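Serine/threonine-protein kinase Tel1 (Chaetomium thermophilum, PDB 6SKY) is a serine/threonine kinase of the ATM subfamily that transfers phosphate from ATP to proteins and probably activates checkpoint signalling after DNA damage. Local coordinates at residues F1592-S1597 / L1630-R1635. Numbering follows the deposited sequence.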
loop_
_atom_site.group_PDB
_atom_site.type_symbol
_atom_site.label_atom_id
_atom_site.label_comp_id
_atom_site.label_asym_id
_atom_site.label_seq_id
_atom_site.Cartn_x
_atom_site.Cartn_y
_atom_site.Cartn_z
ATOM N N PHE A 1592 34.077 -28.737 37.903
ATOM C CA PHE A 1592 33.227 -29.435 36.953
ATOM C C PHE A 1592 34.041 -29.862 35.740
ATOM O O PHE A 1592 35.221 -29.539 35.602
ATOM C CB PHE A 1592 32.049 -28.544 36.544
ATOM C CG PHE A 1592 30.838 -29.300 36.086
ATOM C CD1 PHE A 1592 30.056 -29.977 36.984
ATOM C CD2 PHE A 1592 30.472 -29.308 34.759
ATOM C CE1 PHE A 1592 28.946 -30.662 36.565
ATOM C CE2 PHE A 1592 29.367 -29.990 34.344
ATOM C CZ PHE A 1592 28.602 -30.662 35.247
ATOM N N ASN A 1593 33.389 -30.607 34.855
ATOM C CA ASN A 1593 34.031 -31.089 33.638
ATOM C C ASN A 1593 32.952 -31.175 32.565
ATOM O O ASN A 1593 32.222 -32.166 32.495
ATOM C CB ASN A 1593 34.698 -32.434 33.877
ATOM C CG ASN A 1593 35.299 -33.015 32.623
ATOM O OD1 ASN A 1593 36.469 -32.788 32.323
ATOM N ND2 ASN A 1593 34.507 -33.778 31.884
ATOM N N ILE A 1594 32.857 -30.143 31.739
ATOM C CA ILE A 1594 31.831 -30.107 30.696
ATOM C C ILE A 1594 32.322 -30.914 29.497
ATOM O O ILE A 1594 33.465 -30.721 29.059
ATOM C CB ILE A 1594 31.511 -28.666 30.308
ATOM C CG1 ILE A 1594 30.591 -28.614 29.096
ATOM C CG2 ILE A 1594 32.774 -27.877 30.049
ATOM C CD1 ILE A 1594 30.295 -27.207 28.637
ATOM N N PRO A 1595 31.517 -31.833 28.966
ATOM C CA PRO A 1595 31.982 -32.658 27.856
ATOM C C PRO A 1595 32.283 -31.806 26.642
ATOM O O PRO A 1595 31.640 -30.764 26.419
ATOM C CB PRO A 1595 30.799 -33.600 27.597
ATOM C CG PRO A 1595 29.997 -33.567 28.829
ATOM C CD PRO A 1595 30.171 -32.213 29.414
ATOM N N PRO A 1596 33.253 -32.209 25.825
ATOM C CA PRO A 1596 33.585 -31.415 24.637
ATOM C C PRO A 1596 32.421 -31.332 23.669
ATOM O O PRO A 1596 31.969 -30.240 23.317
ATOM C CB PRO A 1596 34.771 -32.171 24.029
ATOM C CG PRO A 1596 34.639 -33.558 24.537
ATOM C CD PRO A 1596 34.047 -33.444 25.905
ATOM N N SER A 1597 31.923 -32.487 23.251
ATOM C CA SER A 1597 30.803 -32.564 22.332
ATOM C C SER A 1597 29.499 -32.494 23.118
ATOM O O SER A 1597 29.482 -32.191 24.312
ATOM C CB SER A 1597 30.890 -33.839 21.500
ATOM O OG SER A 1597 29.665 -34.093 20.841
ATOM N N LEU A 1630 29.059 -23.246 35.018
ATOM C CA LEU A 1630 28.293 -22.168 34.406
ATOM C C LEU A 1630 28.267 -22.288 32.894
ATOM O O LEU A 1630 27.258 -21.957 32.272
ATOM C CB LEU A 1630 28.854 -20.813 34.811
ATOM C CG LEU A 1630 28.547 -20.391 36.237
ATOM C CD1 LEU A 1630 28.772 -18.920 36.383
ATOM C CD2 LEU A 1630 27.136 -20.740 36.592
ATOM N N ALA A 1631 29.345 -22.772 32.283
ATOM C CA ALA A 1631 29.309 -23.024 30.849
ATOM C C ALA A 1631 28.313 -24.121 30.510
ATOM O O ALA A 1631 27.569 -24.010 29.533
ATOM C CB ALA A 1631 30.695 -23.389 30.340
ATOM N N TRP A 1632 28.275 -25.187 31.307
ATOM C CA TRP A 1632 27.309 -26.254 31.062
ATOM C C TRP A 1632 25.875 -25.763 31.251
ATOM O O TRP A 1632 24.981 -26.105 30.467
ATOM C CB TRP A 1632 27.615 -27.434 31.977
ATOM C CG TRP A 1632 26.666 -28.562 31.856
ATOM C CD1 TRP A 1632 26.688 -29.552 30.929
ATOM C CD2 TRP A 1632 25.551 -28.830 32.701
ATOM N NE1 TRP A 1632 25.646 -30.413 31.135
ATOM C CE2 TRP A 1632 24.934 -29.990 32.223
ATOM C CE3 TRP A 1632 25.010 -28.194 33.813
ATOM C CZ2 TRP A 1632 23.811 -30.525 32.816
ATOM C CZ3 TRP A 1632 23.900 -28.723 34.394
ATOM C CH2 TRP A 1632 23.308 -29.877 33.899
ATOM N N ALA A 1633 25.637 -24.954 32.279
ATOM C CA ALA A 1633 24.305 -24.411 32.499
ATOM C C ALA A 1633 23.899 -23.479 31.373
ATOM O O ALA A 1633 22.731 -23.446 30.977
ATOM C CB ALA A 1633 24.249 -23.681 33.835
ATOM N N GLY A 1634 24.846 -22.710 30.845
ATOM C CA GLY A 1634 24.551 -21.888 29.689
ATOM C C GLY A 1634 24.222 -22.707 28.464
ATOM O O GLY A 1634 23.343 -22.350 27.692
ATOM N N ARG A 1635 24.921 -23.816 28.269
ATOM C CA ARG A 1635 24.603 -24.682 27.142
ATOM C C ARG A 1635 23.196 -25.253 27.261
ATOM O O ARG A 1635 22.453 -25.307 26.278
ATOM C CB ARG A 1635 25.633 -25.795 27.049
ATOM C CG ARG A 1635 25.790 -26.366 25.687
ATOM C CD ARG A 1635 26.413 -27.720 25.783
ATOM N NE ARG A 1635 27.813 -27.728 25.397
ATOM C CZ ARG A 1635 28.604 -28.782 25.539
ATOM N NH1 ARG A 1635 28.129 -29.896 26.069
ATOM N NH2 ARG A 1635 29.867 -28.721 25.160
#
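Within 1630-1635, Ala1631 touches the loop 1592-1597 first: its CB lies 4.2 Å from CD1 of Ile1594, whose extended CG1-CD1 arm reaches in to the helix backbone. Trp1632 follows, its CB facing the loop and its CG anti to the backbone N, which sets the indole beside Phe1592. CG1 of Ile1594 lies at the indole edge, while Phe1592 comes in obliquely, CE2 3.9 Å from Trp1632 CB and the ring planes inclined at 46°. One turn on from Ala1631, Arg1635 reaches across to the loop, bending at chi3 (-105°). CD1 of Ile1594 sits over the centre of one guanidinium face, 3.8 Å from its plane. With Ile1594 against that face, the guanidinium turns its nitrogens to backbone carbonyls: NH2 donates to Pro1595 O at 3.0 Å, nearly along the C=O axis, and NH1 makes a weak bond to Ser1597 O at 3.2 Å. Asp1601 forms a salt bridge with NH1, which would offset the buried charge. This is alpha-solenoid packing, far from the ATP site: the loop linking helices 1578-1588 and 1606-1619 lies against helix 1627-1644, with helices 1557-1569 and 2052-2070 also packing on the contact.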